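Local coordinates for protein carboxylase (Deinococcus radiodurans, PDB 5H80) that probably carries out the ATP-dependent carboxylation of biotin, as the biotin carboxylase domain of a single-chain bacterial carboxylase, at residues 245-250 against 346-351; 460-465 against 488-493. One frame throughout, in Å; residues are numbered along the deposited sequence.

Interaction 1 of 2, residues 245-250 against 346-351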
loop_
_atom_site.group_PDB
_atom_site.type_symbol
_atom_site.label_atom_id
_atom_site.label_comp_id
_atom_site.label_asym_id
_atom_site.label_seq_id
_atom_site.Cartn_x
_atom_site.Cartn_y
_atom_site.Cartn_z
ATOM N N ASP A 245 6.629 10.454 24.221
ATOM C CA ASP A 245 5.357 10.783 24.902
ATOM C C ASP A 245 5.577 11.764 26.051
ATOM O O ASP A 245 4.745 11.922 26.966
ATOM C CB ASP A 245 4.670 9.523 25.282
ATOM C CG ASP A 245 5.442 8.733 26.299
ATOM O OD1 ASP A 245 6.523 9.217 26.891
ATOM O OD2 ASP A 245 5.071 7.564 26.443
ATOM N N GLY A 246 6.769 12.359 26.051
ATOM C CA GLY A 246 7.172 13.189 27.213
ATOM C C GLY A 246 7.785 12.513 28.425
ATOM O O GLY A 246 8.343 13.178 29.243
ATOM N N GLN A 247 7.693 11.179 28.554
ATOM C CA GLN A 247 8.337 10.403 29.608
ATOM C C GLN A 247 9.383 9.518 29.074
ATOM O O GLN A 247 10.370 9.289 29.748
ATOM C CB GLN A 247 7.313 9.572 30.367
ATOM C CG GLN A 247 6.092 10.335 30.885
ATOM C CD GLN A 247 5.129 9.433 31.638
ATOM O OE1 GLN A 247 5.260 9.286 32.840
ATOM N NE2 GLN A 247 4.176 8.796 30.921
ATOM N N SER A 248 9.144 8.973 27.870
ATOM C CA SER A 248 9.954 8.030 27.148
ATOM C C SER A 248 10.109 8.426 25.710
ATOM O O SER A 248 9.323 9.191 25.197
ATOM C CB SER A 248 9.212 6.694 27.078
ATOM O OG SER A 248 9.287 6.027 28.299
ATOM N N VAL A 249 11.129 7.834 25.084
ATOM C CA VAL A 249 11.420 8.064 23.736
ATOM C C VAL A 249 11.661 6.659 23.084
ATOM O O VAL A 249 12.133 5.651 23.692
ATOM C CB VAL A 249 12.639 9.067 23.562
ATOM C CG1 VAL A 249 12.251 10.455 24.041
ATOM C CG2 VAL A 249 13.911 8.491 24.191
ATOM N N THR A 250 11.370 6.645 21.783
ATOM C CA THR A 250 11.640 5.532 20.922
ATOM C C THR A 250 11.968 5.986 19.509
ATOM O O THR A 250 12.106 7.212 19.232
ATOM C CB THR A 250 10.467 4.542 20.973
ATOM O OG1 THR A 250 10.850 3.273 20.466
ATOM C CG2 THR A 250 9.291 5.091 20.155
ATOM N N GLY A 346 -2.070 13.293 24.450
ATOM C CA GLY A 346 -1.685 12.869 25.792
ATOM C C GLY A 346 -1.622 11.381 25.989
ATOM O O GLY A 346 -1.338 10.947 27.112
ATOM N N GLU A 347 -1.662 10.556 24.920
ATOM C CA GLU A 347 -1.404 9.204 25.154
ATOM C C GLU A 347 0.093 8.814 25.196
ATOM O O GLU A 347 0.941 9.442 24.559
ATOM C CB GLU A 347 -2.161 8.295 24.184
ATOM C CG GLU A 347 -3.616 8.035 24.626
ATOM C CD GLU A 347 -4.501 7.290 23.573
ATOM O OE1 GLU A 347 -4.592 7.661 22.404
ATOM O OE2 GLU A 347 -5.092 6.236 24.004
ATOM N N THR A 348 0.370 7.679 25.811
ATOM C CA THR A 348 1.741 7.060 25.862
ATOM C C THR A 348 2.195 6.394 24.529
ATOM O O THR A 348 1.376 6.014 23.680
ATOM C CB THR A 348 1.972 6.096 27.005
ATOM O OG1 THR A 348 1.178 4.890 26.798
ATOM C CG2 THR A 348 1.638 6.699 28.354
ATOM N N LEU A 349 3.461 6.183 24.351
ATOM C CA LEU A 349 3.966 5.431 23.160
ATOM C C LEU A 349 3.307 4.077 23.106
ATOM O O LEU A 349 2.909 3.650 22.061
ATOM C CB LEU A 349 5.440 5.115 23.261
ATOM C CG LEU A 349 6.277 6.388 23.149
ATOM C CD1 LEU A 349 7.719 6.082 23.483
ATOM C CD2 LEU A 349 6.139 6.963 21.713
ATOM N N THR A 350 3.219 3.414 24.237
ATOM C CA THR A 350 2.588 2.097 24.235
ATOM C C THR A 350 1.096 2.181 23.777
ATOM O O THR A 350 0.668 1.344 22.983
ATOM C CB THR A 350 2.708 1.457 25.628
ATOM O OG1 THR A 350 4.049 1.086 25.837
ATOM C CG2 THR A 350 1.855 0.192 25.744
ATOM N N ALA A 351 0.306 3.106 24.259
ATOM C CA ALA A 351 -1.135 3.313 23.901
ATOM C C ALA A 351 -1.317 3.642 22.395
ATOM O O ALA A 351 -2.409 3.363 21.856
ATOM C CB ALA A 351 -1.731 4.420 24.741
#

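Interaction 2 of 2, residues 460-465 against 488-493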
loop_
_atom_site.group_PDB
_atom_site.type_symbol
_atom_site.label_atom_id
_atom_site.label_comp_id
_atom_site.label_asym_id
_atom_site.label_seq_id
_atom_site.Cartn_x
_atom_site.Cartn_y
_atom_site.Cartn_z
ATOM N N LEU A 460 13.807 11.318 -12.739
ATOM C CA LEU A 460 13.637 10.277 -11.677
ATOM C C LEU A 460 13.991 8.930 -12.232
ATOM O O LEU A 460 14.764 8.246 -11.571
ATOM C CB LEU A 460 12.179 10.287 -11.137
ATOM C CG LEU A 460 11.932 11.481 -10.152
ATOM C CD1 LEU A 460 10.467 11.600 -9.714
ATOM C CD2 LEU A 460 12.841 11.684 -8.976
ATOM N N GLN A 461 13.533 8.595 -13.453
ATOM C CA GLN A 461 13.898 7.366 -14.102
ATOM C C GLN A 461 15.404 7.311 -14.429
ATOM O O GLN A 461 16.043 6.257 -14.167
ATOM C CB GLN A 461 12.947 7.068 -15.262
ATOM C CG GLN A 461 11.626 6.486 -14.753
ATOM C CD GLN A 461 10.521 6.619 -15.740
ATOM O OE1 GLN A 461 9.818 7.666 -15.825
ATOM N NE2 GLN A 461 10.363 5.600 -16.528
ATOM N N ALA A 462 16.049 8.413 -14.821
ATOM C CA ALA A 462 17.482 8.323 -15.079
ATOM C C ALA A 462 18.265 8.015 -13.791
ATOM O O ALA A 462 19.288 7.261 -13.754
ATOM C CB ALA A 462 17.997 9.585 -15.747
ATOM N N LEU A 463 17.806 8.629 -12.679
ATOM C CA LEU A 463 18.358 8.412 -11.335
ATOM C C LEU A 463 18.277 6.961 -10.968
ATOM O O LEU A 463 19.267 6.337 -10.594
ATOM C CB LEU A 463 17.710 9.311 -10.225
ATOM C CG LEU A 463 18.005 10.819 -10.234
ATOM C CD1 LEU A 463 17.183 11.495 -9.175
ATOM C CD2 LEU A 463 19.497 11.115 -10.055
ATOM N N LEU A 464 17.099 6.401 -11.122
ATOM C CA LEU A 464 16.878 5.050 -10.686
ATOM C C LEU A 464 17.632 3.953 -11.464
ATOM O O LEU A 464 17.870 2.918 -10.822
ATOM C CB LEU A 464 15.396 4.713 -10.662
ATOM C CG LEU A 464 14.542 5.509 -9.662
ATOM C CD1 LEU A 464 13.155 5.444 -10.191
ATOM C CD2 LEU A 464 14.715 5.006 -8.199
ATOM N N HIS A 465 18.006 4.239 -12.694
ATOM C CA HIS A 465 18.840 3.340 -13.560
ATOM C C HIS A 465 20.331 3.578 -13.457
ATOM O O HIS A 465 21.108 2.773 -14.017
ATOM C CB HIS A 465 18.391 3.504 -15.014
ATOM C CG HIS A 465 17.044 2.928 -15.288
ATOM N ND1 HIS A 465 15.906 3.668 -15.218
ATOM C CD2 HIS A 465 16.668 1.698 -15.703
ATOM C CE1 HIS A 465 14.872 2.934 -15.569
ATOM N NE2 HIS A 465 15.308 1.729 -15.865
ATOM N N THR A 488 21.040 14.473 -19.749
ATOM C CA THR A 488 21.163 13.729 -21.045
ATOM C C THR A 488 20.447 12.398 -20.986
ATOM O O THR A 488 19.540 12.120 -21.798
ATOM C CB THR A 488 22.640 13.580 -21.494
ATOM O OG1 THR A 488 23.256 14.891 -21.609
ATOM C CG2 THR A 488 22.782 12.725 -22.843
ATOM N N GLN A 489 20.731 11.626 -19.938
ATOM C CA GLN A 489 20.189 10.279 -19.757
ATOM C C GLN A 489 18.689 10.270 -19.649
ATOM O O GLN A 489 18.004 9.315 -20.097
ATOM C CB GLN A 489 20.829 9.664 -18.524
ATOM C CG GLN A 489 22.303 9.250 -18.774
ATOM C CD GLN A 489 23.134 9.189 -17.503
ATOM O OE1 GLN A 489 22.637 8.808 -16.449
ATOM N NE2 GLN A 489 24.419 9.582 -17.597
ATOM N N ALA A 490 18.155 11.312 -19.011
ATOM C CA ALA A 490 16.687 11.439 -18.823
ATOM C C ALA A 490 15.925 11.517 -20.159
ATOM O O ALA A 490 14.776 11.141 -20.196
ATOM C CB ALA A 490 16.368 12.649 -17.992
ATOM N N ALA A 491 16.564 11.943 -21.267
ATOM C CA ALA A 491 15.819 12.111 -22.555
ATOM C C ALA A 491 15.336 10.751 -23.136
ATOM O O ALA A 491 14.286 10.691 -23.785
ATOM C CB ALA A 491 16.619 12.931 -23.549
ATOM N N GLU A 492 16.042 9.668 -22.804
ATOM C CA GLU A 492 15.593 8.274 -23.084
ATOM C C GLU A 492 14.257 7.881 -22.463
ATOM O O GLU A 492 13.650 6.896 -22.890
ATOM C CB GLU A 492 16.680 7.224 -22.646
ATOM C CG GLU A 492 16.530 5.778 -23.215
ATOM C CD GLU A 492 17.172 4.672 -22.337
ATOM O OE1 GLU A 492 16.480 3.685 -21.909
ATOM O OE2 GLU A 492 18.389 4.789 -22.063
ATOM N N TYR A 493 13.785 8.616 -21.464
ATOM C CA TYR A 493 12.528 8.288 -20.797
ATOM C C TYR A 493 11.430 9.309 -21.157
ATOM O O TYR A 493 10.281 9.160 -20.752
ATOM C CB TYR A 493 12.782 8.129 -19.269
ATOM C CG TYR A 493 13.938 7.163 -18.954
ATOM C CD1 TYR A 493 15.240 7.645 -18.773
ATOM C CD2 TYR A 493 13.734 5.758 -18.825
ATOM C CE1 TYR A 493 16.315 6.767 -18.482
ATOM C CE2 TYR A 493 14.785 4.903 -18.535
ATOM C CZ TYR A 493 16.080 5.419 -18.387
ATOM O OH TYR A 493 17.141 4.601 -18.101
HETATM O O HOH W 1 20.828 6.742 -15.793
#

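Interaction 1 of 2, residues 245-250 against 346-351
A single buried carboxylate, that of D245, holds its own hairpin turn with one oxygen and, with the other, L349 N at the start of a short helix. Its CG sits between the backbone N and the carbonyl carbon (chi1 65°), which turns OD1 back over the turn. There Q247 N and S248 N each lie 2.8 Å from D245 OD1: an Asx turn and an Asx motif on one oxygen. S248 N meets it nearly along the C-O bond, whereas Q247 N comes from the anti side. Across the contact D245 OD2 accepts from L349 N at 3.0 Å; this bond is nearly straight (166°) but lies 22° out of the carboxylate plane. On the same helix start T348 is the N-cap, T348 OG1 receiving A351 N at 3.2 Å. L349 runs at about a right angle to the aspartate side chain, L349 CG 3.7 Å from D245 OD2, and L349 CD1 reaches T250 CG2 at 3.8 Å. L343 of helix 336-344 touches both D245 and L349. Three amide donors thus share the carboxylate, L349 N alone coming from the short helix, and together they would probably help to stabilise its charge where it is buried.

Interaction 2 of 2, residues 460-465 against 488-493
Helix 457-465 packs against residues 488-493, at the C-terminal end of the chain, which bring Y493 against it. The Y493 ring lies against the first helix: Q461 CB sits over one face, 4.1 Å from the ring centroid in a CH-pi contact, and E492 CB lies near the rim of the opposite face. Farther along the ring, Y493 OH stands over a face of the H465 imidazole, 3.3 Å from H465 CG. The two rings are near parallel (23°) but slid apart, with little overlap. The imidazole is fixed by its own helix: with CG beside the backbone N (chi1 -70°), H465 ND1 donates to Q461 O at 2.8 Å, the acceptor almost in the ring plane. That carbonyl also takes H465 N, from the other face of its plane. Beside the aromatic pair the backbones come close, A462 CB lying 3.7 Å from A490 N and 4.1 Å from A490 CB. A water donates to both A462 O (2.6 Å) and Q489 OE1, bridging the segments at this edge. Close alanine contact flanked by an offset aromatic pair joins helix 457-465 to the last residues of the chain, helix on helix, in the C-terminal part of the biotin carboxylase fold.

In the fold
The two contacts lie on opposite sides of the chain's centre, their own centres about 44 Å apart and their nearest atoms about 28 Å, so they do not touch. They follow in series: interaction 1 closes before interaction 2 opens. Interaction 1 lies in the ATP-binding domain, at the turn joining strands 236-245 and 249-256 of the four-stranded antiparallel sheet, and ties that hairpin to helix 349-352. Interaction 2 joins helix 457-465 to the chain's end; L463 and L464 of that helix pack on strand 264-270 of the five-stranded antiparallel sheet. Each therefore fastens helical structure near a different sheet, interaction 1 by a carboxylate bonded to backbone amides, interaction 2 by packing.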